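Local coordinates for protein AimR transcriptional regulator (Bacillus phage phi3T, PDB 5ZVV) that activates transcription of the phage aimX locus as a dimer, apparently favouring lytic growth until the arbitrium peptide turns it into an inactive monomer, at residues Met5-Glu9 against Ile52-Phe57; Glu40-Leu46 against Tyr68-Asp73; Ser194-Ala198 against His213-Ala217; Asp267-Cys271 against Gln282-Tyr286. One frame throughout, in Å; residues are numbered along the deposited sequence.

Interaction 1: Met5-Glu9 against Ile52-Phe57; sequences MIKNE and IVKNLF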
loop_
_atom_site.group_PDB
_atom_site.type_symbol
_atom_site.label_atom_id
_atom_site.label_comp_id
_atom_site.label_asym_id
_atom_site.label_seq_id
_atom_site.Cartn_x
_atom_site.Cartn_y
_atom_site.Cartn_z
HETATM N N MSE A 5 38.076 -3.884 32.964
HETATM C CA MSE A 5 37.126 -3.115 33.757
HETATM C C MSE A 5 36.042 -3.999 34.356
HETATM O O MSE A 5 35.560 -3.743 35.459
HETATM C CB MSE A 5 36.497 -2.011 32.910
HETATM C CG MSE A 5 37.477 -0.941 32.482
HETATM SE SE MSE A 5 36.605 0.475 31.474
HETATM C CE MSE A 5 38.107 0.963 30.324
ATOM N N ILE A 6 35.657 -5.042 33.621
ATOM C CA ILE A 6 34.704 -6.009 34.157
ATOM C C ILE A 6 35.311 -6.743 35.346
ATOM O O ILE A 6 34.700 -6.839 36.416
ATOM C CB ILE A 6 34.254 -6.986 33.057
ATOM C CG1 ILE A 6 33.480 -6.237 31.970
ATOM C CG2 ILE A 6 33.416 -8.110 33.655
ATOM C CD1 ILE A 6 33.346 -7.004 30.677
ATOM N N LYS A 7 36.533 -7.255 35.180
ATOM C CA LYS A 7 37.189 -7.977 36.264
ATOM C C LYS A 7 37.373 -7.093 37.493
ATOM O O LYS A 7 37.146 -7.539 38.623
ATOM C CB LYS A 7 38.535 -8.523 35.789
ATOM C CG LYS A 7 39.314 -9.259 36.868
ATOM C CD LYS A 7 40.622 -9.811 36.327
ATOM C CE LYS A 7 41.396 -10.551 37.408
ATOM N NZ LYS A 7 42.651 -11.154 36.881
ATOM N N ASN A 8 37.772 -5.833 37.291
ATOM C CA ASN A 8 38.015 -4.938 38.422
ATOM C C ASN A 8 36.743 -4.693 39.224
ATOM O O ASN A 8 36.785 -4.619 40.458
ATOM C CB ASN A 8 38.598 -3.611 37.934
ATOM C CG ASN A 8 39.983 -3.767 37.341
ATOM O OD1 ASN A 8 40.730 -4.677 37.702
ATOM N ND2 ASN A 8 40.335 -2.874 36.423
ATOM N N GLU A 9 35.603 -4.551 38.544
ATOM C CA GLU A 9 34.342 -4.394 39.260
ATOM C C GLU A 9 33.990 -5.658 40.033
ATOM O O GLU A 9 33.516 -5.588 41.174
ATOM C CB GLU A 9 33.223 -4.031 38.284
ATOM C CG GLU A 9 33.188 -2.566 37.913
ATOM C CD GLU A 9 32.909 -1.683 39.111
ATOM O OE1 GLU A 9 31.919 -1.950 39.826
ATOM O OE2 GLU A 9 33.688 -0.734 39.345
ATOM N N ILE A 52 26.681 -9.197 30.062
ATOM C CA ILE A 52 27.516 -8.748 31.175
ATOM C C ILE A 52 27.645 -7.228 31.168
ATOM O O ILE A 52 27.524 -6.572 32.209
ATOM C CB ILE A 52 28.896 -9.428 31.119
ATOM C CG1 ILE A 52 28.750 -10.952 31.173
ATOM C CG2 ILE A 52 29.785 -8.928 32.246
ATOM C CD1 ILE A 52 27.989 -11.458 32.381
ATOM N N VAL A 53 27.894 -6.649 29.992
ATOM C CA VAL A 53 28.084 -5.205 29.887
ATOM C C VAL A 53 26.799 -4.469 30.237
ATOM O O VAL A 53 26.825 -3.450 30.937
ATOM C CB VAL A 53 28.583 -4.838 28.479
ATOM C CG1 VAL A 53 28.653 -3.327 28.312
ATOM C CG2 VAL A 53 29.941 -5.464 28.223
ATOM N N LYS A 54 25.658 -4.969 29.762
ATOM C CA LYS A 54 24.390 -4.326 30.086
ATOM C C LYS A 54 24.086 -4.436 31.575
ATOM O O LYS A 54 23.521 -3.511 32.168
ATOM C CB LYS A 54 23.263 -4.936 29.250
ATOM C CG LYS A 54 22.233 -3.925 28.753
ATOM C CD LYS A 54 21.268 -3.506 29.855
ATOM C CE LYS A 54 20.371 -2.356 29.408
ATOM N NZ LYS A 54 21.106 -1.056 29.322
ATOM N N ASN A 55 24.464 -5.555 32.201
ATOM C CA ASN A 55 24.226 -5.698 33.634
ATOM C C ASN A 55 25.140 -4.787 34.446
ATOM O O ASN A 55 24.728 -4.250 35.482
ATOM C CB ASN A 55 24.416 -7.152 34.060
ATOM C CG ASN A 55 24.228 -7.350 35.555
ATOM O OD1 ASN A 55 25.160 -7.169 36.341
ATOM N ND2 ASN A 55 23.018 -7.723 35.954
ATOM N N LEU A 56 26.377 -4.593 33.994
ATOM C CA LEU A 56 27.395 -3.933 34.803
ATOM C C LEU A 56 27.448 -2.426 34.566
ATOM O O LEU A 56 27.514 -1.647 35.522
ATOM C CB LEU A 56 28.762 -4.567 34.523
ATOM C CG LEU A 56 29.860 -4.372 35.565
ATOM C CD1 LEU A 56 29.346 -4.720 36.953
ATOM C CD2 LEU A 56 31.062 -5.234 35.211
ATOM N N PHE A 57 27.417 -1.997 33.303
ATOM C CA PHE A 57 27.519 -0.586 32.938
ATOM C C PHE A 57 26.303 -0.191 32.102
ATOM O O PHE A 57 26.416 0.037 30.891
ATOM C CB PHE A 57 28.810 -0.312 32.169
ATOM C CG PHE A 57 30.027 -0.954 32.773
ATOM C CD1 PHE A 57 30.618 -0.423 33.910
ATOM C CD2 PHE A 57 30.590 -2.080 32.197
ATOM C CE1 PHE A 57 31.740 -1.010 34.464
ATOM C CE2 PHE A 57 31.714 -2.671 32.745
ATOM C CZ PHE A 57 32.289 -2.135 33.880
#
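Ile52 meets Ile6 methyl to methyl, CG2 of Ile52 lying 4.0 Å from CG2 of Ile6, with the two side chains roughly at right angles. Ile52 also reaches Leu20 of helix 14-24 and Phe32 of helix 29-36, so the pair belongs to a larger apolar core. One residue on, Val53 adds a looser touch, its CG2 4.5 Å from Ile6 CD1. Leu56 brings more. Its CG stands anti to the backbone N (chi1 -160°), which sends CD2 across to the first helix, 3.9 Å from Ile6 CA and 3.9 Å from Glu9 CB. Phe57, the first residue to leave the helix, swings its ring forward to finish the row. Ile6 CG1 sits at the ring's edge, 4.1 Å from Phe57 CE2, while the backbone oxygen of Met5 lies in the ring plane, 4.0 Å from CZ of Phe57. Leu56 CG covers one face of the same ring, near its rim. Glu9 CG comes in obliquely to the ring, nearest CE1 and CZ of Phe57. No hydrogen bond joins the segments, and the helix axes stay 11.5 Å apart at 49°. Such packing of short helices round a shared apolar core is consistent with the N-terminal helix-turn-helix DNA-binding domain of AimR.

Interaction 2: Glu40-Leu46 against Tyr68-Asp73; sequences EKEMENL and YFLELD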
loop_
_atom_site.group_PDB
_atom_site.type_symbol
_atom_site.label_atom_id
_atom_site.label_comp_id
_atom_site.label_asym_id
_atom_site.label_seq_id
_atom_site.Cartn_x
_atom_site.Cartn_y
_atom_site.Cartn_z
ATOM N N GLU A 40 39.725 -8.870 21.526
ATOM C CA GLU A 40 38.550 -8.530 20.728
ATOM C C GLU A 40 38.523 -9.304 19.416
ATOM O O GLU A 40 37.464 -9.786 18.994
ATOM C CB GLU A 40 38.510 -7.025 20.461
ATOM C CG GLU A 40 38.248 -6.173 21.692
ATOM C CD GLU A 40 39.519 -5.730 22.391
ATOM O OE1 GLU A 40 40.587 -6.329 22.142
ATOM O OE2 GLU A 40 39.448 -4.774 23.191
ATOM N N LYS A 41 39.679 -9.450 18.767
ATOM C CA LYS A 41 39.740 -10.166 17.497
ATOM C C LYS A 41 39.429 -11.650 17.642
ATOM O O LYS A 41 39.107 -12.300 16.642
ATOM C CB LYS A 41 41.121 -9.990 16.862
ATOM C CG LYS A 41 41.460 -8.557 16.476
ATOM C CD LYS A 41 40.598 -8.076 15.316
ATOM C CE LYS A 41 41.055 -6.714 14.799
ATOM N NZ LYS A 41 40.902 -5.636 15.816
ATOM N N GLU A 42 39.513 -12.201 18.851
ATOM C CA GLU A 42 39.303 -13.625 19.077
ATOM C C GLU A 42 37.942 -13.942 19.675
ATOM O O GLU A 42 37.658 -15.114 19.947
ATOM C CB GLU A 42 40.402 -14.180 19.988
ATOM C CG GLU A 42 41.799 -13.968 19.449
ATOM C CD GLU A 42 42.852 -14.063 20.529
ATOM O OE1 GLU A 42 42.682 -14.879 21.459
ATOM O OE2 GLU A 42 43.842 -13.308 20.452
HETATM N N MSE A 43 37.101 -12.938 19.892
HETATM C CA MSE A 43 35.763 -13.178 20.413
HETATM C C MSE A 43 34.910 -13.901 19.384
HETATM O O MSE A 43 34.912 -13.553 18.206
HETATM C CB MSE A 43 35.105 -11.863 20.825
HETATM C CG MSE A 43 35.451 -11.446 22.234
HETATM SE SE MSE A 43 34.679 -12.678 23.530
HETATM C CE MSE A 43 32.858 -11.987 23.547
ATOM N N GLU A 44 34.180 -14.916 19.836
ATOM C CA GLU A 44 33.382 -15.721 18.923
ATOM C C GLU A 44 31.924 -15.283 18.885
ATOM O O GLU A 44 31.310 -15.275 17.812
ATOM C CB GLU A 44 33.487 -17.199 19.317
ATOM C CG GLU A 44 32.831 -18.167 18.347
ATOM C CD GLU A 44 33.249 -19.605 18.595
ATOM O OE1 GLU A 44 34.341 -19.817 19.161
ATOM O OE2 GLU A 44 32.485 -20.523 18.228
ATOM N N ASN A 45 31.367 -14.893 20.030
ATOM C CA ASN A 45 29.971 -14.488 20.119
ATOM C C ASN A 45 29.857 -13.363 21.137
ATOM O O ASN A 45 30.500 -13.405 22.188
ATOM C CB ASN A 45 29.076 -15.669 20.521
ATOM C CG ASN A 45 27.591 -15.368 20.361
ATOM O OD1 ASN A 45 27.166 -14.212 20.374
ATOM N ND2 ASN A 45 26.793 -16.418 20.213
ATOM N N LEU A 46 29.023 -12.368 20.826
ATOM C CA LEU A 46 28.868 -11.203 21.687
ATOM C C LEU A 46 27.783 -11.363 22.744
ATOM O O LEU A 46 27.804 -10.628 23.737
ATOM C CB LEU A 46 28.551 -9.960 20.850
ATOM C CG LEU A 46 29.629 -9.410 19.919
ATOM C CD1 LEU A 46 29.091 -8.201 19.173
ATOM C CD2 LEU A 46 30.881 -9.048 20.701
ATOM N N TYR A 68 34.602 -0.934 21.959
ATOM C CA TYR A 68 34.869 -2.366 21.875
ATOM C C TYR A 68 34.542 -2.918 20.492
ATOM O O TYR A 68 35.318 -3.698 19.926
ATOM C CB TYR A 68 34.067 -3.096 22.953
ATOM C CG TYR A 68 34.360 -4.572 23.069
ATOM C CD1 TYR A 68 35.365 -5.034 23.907
ATOM C CD2 TYR A 68 33.620 -5.507 22.353
ATOM C CE1 TYR A 68 35.633 -6.380 24.026
ATOM C CE2 TYR A 68 33.883 -6.857 22.461
ATOM C CZ TYR A 68 34.892 -7.288 23.299
ATOM O OH TYR A 68 35.158 -8.631 23.421
ATOM N N PHE A 69 33.398 -2.519 19.930
ATOM C CA PHE A 69 32.951 -3.082 18.659
ATOM C C PHE A 69 33.929 -2.774 17.533
ATOM O O PHE A 69 34.129 -3.598 16.632
ATOM C CB PHE A 69 31.562 -2.550 18.306
ATOM C CG PHE A 69 30.444 -3.192 19.078
ATOM C CD1 PHE A 69 30.669 -4.316 19.855
ATOM C CD2 PHE A 69 29.158 -2.676 19.012
ATOM C CE1 PHE A 69 29.638 -4.908 20.561
ATOM C CE2 PHE A 69 28.122 -3.266 19.715
ATOM C CZ PHE A 69 28.363 -4.382 20.488
ATOM N N LEU A 70 34.545 -1.590 17.562
ATOM C CA LEU A 70 35.471 -1.203 16.507
ATOM C C LEU A 70 36.765 -2.004 16.532
ATOM O O LEU A 70 37.557 -1.893 15.592
ATOM C CB LEU A 70 35.782 0.292 16.604
ATOM C CG LEU A 70 34.591 1.222 16.360
ATOM C CD1 LEU A 70 35.014 2.678 16.486
ATOM C CD2 LEU A 70 33.963 0.954 14.997
ATOM N N GLU A 71 36.993 -2.809 17.570
ATOM C CA GLU A 71 38.165 -3.670 17.642
ATOM C C GLU A 71 37.891 -5.097 17.189
ATOM O O GLU A 71 38.840 -5.877 17.062
ATOM C CB GLU A 71 38.724 -3.687 19.071
ATOM C CG GLU A 71 39.222 -2.332 19.558
ATOM C CD GLU A 71 40.305 -1.747 18.666
ATOM O OE1 GLU A 71 41.131 -2.519 18.136
ATOM O OE2 GLU A 71 40.326 -0.510 18.489
ATOM N N LEU A 72 36.633 -5.456 16.942
ATOM C CA LEU A 72 36.306 -6.796 16.482
ATOM C C LEU A 72 36.863 -7.040 15.082
ATOM O O LEU A 72 37.111 -6.111 14.307
ATOM C CB LEU A 72 34.790 -7.010 16.478
ATOM C CG LEU A 72 34.068 -6.949 17.825
ATOM C CD1 LEU A 72 32.566 -6.931 17.613
ATOM C CD2 LEU A 72 34.472 -8.120 18.712
ATOM N N ASP A 73 37.064 -8.313 14.765
ATOM C CA ASP A 73 37.518 -8.701 13.435
ATOM C C ASP A 73 36.384 -8.499 12.440
ATOM O O ASP A 73 35.361 -9.190 12.536
ATOM C CB ASP A 73 37.981 -10.157 13.436
ATOM C CG ASP A 73 38.731 -10.545 12.165
ATOM O OD1 ASP A 73 38.453 -9.974 11.092
ATOM O OD2 ASP A 73 39.604 -11.438 12.244
HETATM O O HOH W 1 36.288 -10.387 16.791
#
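The ring of Tyr68 carries Glu40 on one face, while Met43 CG and Leu46 CD2 sit at its edge. Glu40 CG makes a CH-pi contact 3.9 Å from the centroid of the Tyr68 ring and 28° off its normal. A bend at chi2 (91°) turns the Glu40 carboxylate away along the ring, where OE2 forms a salt bridge with Lys1. The Phe69 ring takes Leu46 CD1 3.6 Å from its CE1, and Leu46 and Leu72 reach tip to tip, CD1 to CD1 at 4.0 Å. Beyond this apolar part the Phe69-Leu72 type I turn presents its backbone. Lys41 curls over the turn, placing CD 3.6 Å from Asp73 N and directing NZ at the carbonyl oxygen of Glu71; that bond is modelled implausibly short, so its exact length is doubtful. The salt bridge from Lys41 NZ to Glu71 OE1 is long, at 3.9 Å. Water 1 ties the backbones together, donating to Glu40 O at 2.6 Å and accepting from Asp73 N at 3.0 Å. Glu40 and Glu71 run side by side, OE1 to OE1 5.6 Å, and the ammonium groups of Lys1 and Lys41 would probably offset the like charges and keep both ionised.

Interaction 3: Ser194-Ala198 against His213-Ala217; sequences SMLEA and HSNRA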
loop_
_atom_site.group_PDB
_atom_site.type_symbol
_atom_site.label_atom_id
_atom_site.label_comp_id
_atom_site.label_asym_id
_atom_site.label_seq_id
_atom_site.Cartn_x
_atom_site.Cartn_y
_atom_site.Cartn_z
ATOM N N SER A 194 8.416 -7.794 16.653
ATOM C CA SER A 194 7.414 -7.649 17.704
ATOM C C SER A 194 6.988 -6.196 17.852
ATOM O O SER A 194 5.794 -5.897 17.953
ATOM C CB SER A 194 7.952 -8.187 19.029
ATOM O OG SER A 194 7.745 -9.584 19.137
HETATM N N MSE A 195 7.949 -5.278 17.867
HETATM C CA MSE A 195 7.583 -3.873 18.002
HETATM C C MSE A 195 6.817 -3.366 16.783
HETATM O O MSE A 195 5.803 -2.659 16.921
HETATM C CB MSE A 195 8.822 -3.012 18.248
HETATM C CG MSE A 195 9.266 -3.046 19.699
HETATM SE SE MSE A 195 7.713 -3.072 20.899
HETATM C CE MSE A 195 6.952 -1.326 20.449
ATOM N N LEU A 196 7.295 -3.737 15.593
ATOM C CA LEU A 196 6.623 -3.304 14.371
ATOM C C LEU A 196 5.168 -3.767 14.347
ATOM O O LEU A 196 4.252 -2.974 14.090
ATOM C CB LEU A 196 7.388 -3.814 13.148
ATOM C CG LEU A 196 8.694 -3.049 12.908
ATOM C CD1 LEU A 196 9.547 -3.703 11.834
ATOM C CD2 LEU A 196 8.390 -1.602 12.540
ATOM N N GLU A 197 4.935 -5.051 14.635
ATOM C CA GLU A 197 3.569 -5.560 14.657
ATOM C C GLU A 197 2.761 -4.967 15.802
ATOM O O GLU A 197 1.539 -4.835 15.686
ATOM C CB GLU A 197 3.580 -7.083 14.744
ATOM C CG GLU A 197 4.079 -7.750 13.480
ATOM C CD GLU A 197 4.194 -9.249 13.621
ATOM O OE1 GLU A 197 4.390 -9.726 14.759
ATOM O OE2 GLU A 197 4.085 -9.948 12.592
ATOM N N ALA A 198 3.416 -4.605 16.909
ATOM C CA ALA A 198 2.704 -3.944 17.996
ATOM C C ALA A 198 2.135 -2.606 17.541
ATOM O O ALA A 198 0.971 -2.288 17.821
ATOM C CB ALA A 198 3.629 -3.751 19.198
ATOM N N HIS A 213 2.117 -8.109 21.510
ATOM C CA HIS A 213 3.401 -7.916 20.842
ATOM C C HIS A 213 4.358 -7.102 21.705
ATOM O O HIS A 213 5.558 -7.403 21.762
ATOM C CB HIS A 213 3.191 -7.246 19.483
ATOM C CG HIS A 213 2.452 -8.095 18.495
ATOM N ND1 HIS A 213 2.945 -9.296 18.032
ATOM C CD2 HIS A 213 1.261 -7.914 17.877
ATOM C CE1 HIS A 213 2.088 -9.820 17.173
ATOM N NE2 HIS A 213 1.057 -9.001 17.062
ATOM N N SER A 214 3.850 -6.070 22.385
ATOM C CA SER A 214 4.713 -5.241 23.227
ATOM C C SER A 214 5.296 -6.055 24.376
ATOM O O SER A 214 6.506 -6.015 24.637
ATOM C CB SER A 214 3.932 -4.040 23.769
ATOM O OG SER A 214 3.434 -3.218 22.727
ATOM N N ASN A 215 4.441 -6.810 25.070
ATOM C CA ASN A 215 4.905 -7.633 26.178
ATOM C C ASN A 215 5.897 -8.684 25.704
ATOM O O ASN A 215 6.880 -8.972 26.393
ATOM C CB ASN A 215 3.714 -8.290 26.875
ATOM C CG ASN A 215 3.018 -7.357 27.842
ATOM O OD1 ASN A 215 3.666 -6.620 28.588
ATOM N ND2 ASN A 215 1.693 -7.382 27.838
ATOM N N ARG A 216 5.663 -9.263 24.526
ATOM C CA ARG A 216 6.611 -10.247 24.014
ATOM C C ARG A 216 7.957 -9.600 23.701
ATOM O O ARG A 216 9.016 -10.184 23.977
ATOM C CB ARG A 216 6.037 -10.942 22.781
ATOM C CG ARG A 216 6.805 -12.188 22.413
ATOM C CD ARG A 216 6.053 -13.107 21.476
ATOM N NE ARG A 216 6.871 -14.278 21.175
ATOM C CZ ARG A 216 7.670 -14.379 20.116
ATOM N NH1 ARG A 216 8.391 -15.474 19.933
ATOM N NH2 ARG A 216 7.740 -13.392 19.234
ATOM N N ALA A 217 7.936 -8.387 23.140
ATOM C CA ALA A 217 9.179 -7.659 22.910
ATOM C C ALA A 217 9.921 -7.418 24.217
ATOM O O ALA A 217 11.141 -7.608 24.287
ATOM C CB ALA A 217 8.891 -6.335 22.202
HETATM O O HOH W 2 5.277 -10.462 18.504
HETATM O O HOH W 3 8.504 -11.812 16.953
#
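His213 enters the contact at once: its CB rests 3.3 Å from Ser194 O and 3.5 Å from Ala198 CB, tucked against the neighbouring helix. CG lies near Ser194 O and Ala198 N, both of which approach the ring obliquely. From there CD2 runs past the carbonyl of Glu197, and the imidazole comes to lie under the Glu197 side chain. Glu197 CB sits squarely over the ring, 3.8 Å from the His213 centroid and just 3° off the normal, a CH-pi contact; NE2 of His213 lies beneath the same Glu197 CB, at 3.9 Å. With Glu197 extended beyond CG (chi2 175°), its carboxylate reaches past the ring and OE1 approaches CE1 of His213 at 3.3 Å; the other oxygen, OE2, bonds a glycerol probably carried over from crystallisation. The two segments, 162° apart in direction, belong to consecutive antiparallel helices, 184-203 and 207-220, a helical hairpin of the kind from which TPR-like superhelices are built. At the ring edge, in plane, His213 ND1 bonds water 2 at 2.6 Å, and this water also binds Ser194 OG at 2.7 Å. A second, weaker link leaves Ser194 OG through water 3, which accepts from Arg216 NH2 at the edge of the guanidinium plane. Away from these polar groups the helices meet through apolar contacts: Ala217 CB packs 3.7 Å from the selenium of Met195 and also touches Ser194 CB. Ala198 CB faces Ser214 OG, a hydroxyl already hydrogen-bonded to Ala210 O within its own helix.

Interaction 4: Asp267-Cys271 against Gln282-Tyr286; sequences DGALC and QWVNY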
loop_
_atom_site.group_PDB
_atom_site.type_symbol
_atom_site.label_atom_id
_atom_site.label_comp_id
_atom_site.label_asym_id
_atom_site.label_seq_id
_atom_site.Cartn_x
_atom_site.Cartn_y
_atom_site.Cartn_z
ATOM N N ASP A 267 7.512 12.223 28.068
ATOM C CA ASP A 267 6.855 13.380 28.660
ATOM C C ASP A 267 5.644 13.798 27.842
ATOM O O ASP A 267 4.610 14.173 28.401
ATOM C CB ASP A 267 7.833 14.555 28.772
ATOM C CG ASP A 267 8.981 14.284 29.725
ATOM O OD1 ASP A 267 8.899 13.326 30.519
ATOM O OD2 ASP A 267 9.966 15.054 29.684
ATOM N N GLY A 268 5.756 13.748 26.514
ATOM C CA GLY A 268 4.616 14.079 25.675
ATOM C C GLY A 268 3.474 13.091 25.822
ATOM O O GLY A 268 2.301 13.476 25.798
ATOM N N ALA A 269 3.798 11.806 25.976
ATOM C CA ALA A 269 2.755 10.810 26.201
ATOM C C ALA A 269 2.018 11.078 27.507
ATOM O O ALA A 269 0.782 11.013 27.559
ATOM C CB ALA A 269 3.358 9.404 26.206
ATOM N N LEU A 270 2.762 11.390 28.572
ATOM C CA LEU A 270 2.121 11.682 29.850
ATOM C C LEU A 270 1.355 12.996 29.804
ATOM O O LEU A 270 0.331 13.142 30.480
ATOM C CB LEU A 270 3.165 11.711 30.965
ATOM C CG LEU A 270 3.731 10.354 31.379
ATOM C CD1 LEU A 270 5.016 10.521 32.178
ATOM C CD2 LEU A 270 2.692 9.584 32.184
ATOM N N CYS A 271 1.836 13.955 29.014
ATOM C CA CYS A 271 1.157 15.237 28.875
ATOM C C CYS A 271 -0.171 15.071 28.151
ATOM O O CYS A 271 -1.199 15.615 28.576
ATOM C CB CYS A 271 2.063 16.223 28.136
ATOM S SG CYS A 271 1.375 17.873 27.951
ATOM N N GLN A 282 2.469 17.537 34.806
ATOM C CA GLN A 282 3.826 17.986 35.074
ATOM C C GLN A 282 4.706 17.983 33.835
ATOM O O GLN A 282 5.886 18.329 33.933
ATOM C CB GLN A 282 4.477 17.105 36.142
ATOM C CG GLN A 282 3.689 16.969 37.424
ATOM C CD GLN A 282 4.313 15.962 38.363
ATOM O OE1 GLN A 282 5.041 15.067 37.933
ATOM N NE2 GLN A 282 4.040 16.107 39.655
ATOM N N TRP A 283 4.166 17.608 32.674
ATOM C CA TRP A 283 4.984 17.288 31.510
ATOM C C TRP A 283 4.750 18.236 30.340
ATOM O O TRP A 283 5.105 17.908 29.204
ATOM C CB TRP A 283 4.732 15.842 31.088
ATOM C CG TRP A 283 4.928 14.879 32.214
ATOM C CD1 TRP A 283 6.102 14.314 32.616
ATOM C CD2 TRP A 283 3.921 14.389 33.103
ATOM N NE1 TRP A 283 5.887 13.498 33.697
ATOM C CE2 TRP A 283 4.554 13.524 34.014
ATOM C CE3 TRP A 283 2.542 14.595 33.213
ATOM C CZ2 TRP A 283 3.856 12.862 35.023
ATOM C CZ3 TRP A 283 1.852 13.937 34.214
ATOM C CH2 TRP A 283 2.509 13.082 35.106
ATOM N N VAL A 284 4.160 19.403 30.592
ATOM C CA VAL A 284 4.019 20.407 29.545
ATOM C C VAL A 284 5.405 20.839 29.088
ATOM O O VAL A 284 6.252 21.228 29.900
ATOM C CB VAL A 284 3.202 21.606 30.048
ATOM C CG1 VAL A 284 3.070 22.656 28.952
ATOM C CG2 VAL A 284 1.836 21.152 30.532
ATOM N N ASN A 285 5.648 20.759 27.784
ATOM C CA ASN A 285 6.933 21.151 27.213
ATOM C C ASN A 285 6.868 22.627 26.844
ATOM O O ASN A 285 6.159 23.010 25.907
ATOM C CB ASN A 285 7.265 20.291 25.997
ATOM C CG ASN A 285 8.724 20.401 25.578
ATOM O OD1 ASN A 285 9.340 21.463 25.678
ATOM N ND2 ASN A 285 9.280 19.295 25.100
ATOM N N TYR A 286 7.603 23.457 27.584
ATOM C CA TYR A 286 7.665 24.891 27.340
ATOM C C TYR A 286 8.870 25.300 26.503
ATOM O O TYR A 286 8.996 26.477 26.156
ATOM C CB TYR A 286 7.691 25.648 28.672
ATOM C CG TYR A 286 6.433 25.497 29.501
ATOM C CD1 TYR A 286 5.330 26.308 29.274
ATOM C CD2 TYR A 286 6.349 24.549 30.517
ATOM C CE1 TYR A 286 4.175 26.181 30.029
ATOM C CE2 TYR A 286 5.198 24.413 31.281
ATOM C CZ TYR A 286 4.113 25.233 31.031
ATOM O OH TYR A 286 2.962 25.110 31.779
#
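Leu270 is the bump here, seated on the broad flat face of the Trp283 indole. Leu270 CB stands over the middle of the indole, 3.5 Å from Trp283 CD2, while CD1 reaches over the five-membered ring, 3.7 Å from its centroid and 25° off the normal. Gln282 CB backs the opposite face, so the indole is sandwiched between helix and its own loop. One turn earlier, Trp283 CB rests against the carbonyl oxygen of Asp267, at 3.2 Å. Asp267 flanks the indole obliquely, OD1 lying 3.6 Å from Trp283 CD1; that oxygen is hydrogen-bonded to Gln263. Beyond the indole, Cys271 fills the notch beside the loop backbone: its CB is 3.6 Å from Trp283 O. SG, anti to the backbone N (chi1 -178°), points along the loop to Val284, 4.0 Å from its CA. Glycerol, probably from the crystallisation liquor, makes weak bonds to Trp283 NE1 and Asp267 OD1. No hydrogen bond joins the two segments, which meet through van der Waals and CH-pi contact. This is a connecting loop folded back along the helix it has just left, on its way to helix 291-304, within the all-helical TPR-like superhelix of AimR.

How the interactions relate
Interactions 1 and 2 form one N-terminal neighbourhood: their centres are 16 Å apart and their segments alternate along the chain. Helix 47-56 carries one side of interaction 1, and helix 61-69, next in the chain, leads into one side of interaction 2. The other two follow later, both segments of each within the TPR-like range. Interaction 3 lies nearest the middle of the chain, its centre about 29 Å from that of interaction 1 and 25 Å from that of interaction 4. Interactions 2 and 4 are farthest apart, 41 Å between centres, on opposite sides of the chain's centre. Interactions 3 and 4 each bind a glycerol, probably from crystallisation. The partner subunit touches none of the four.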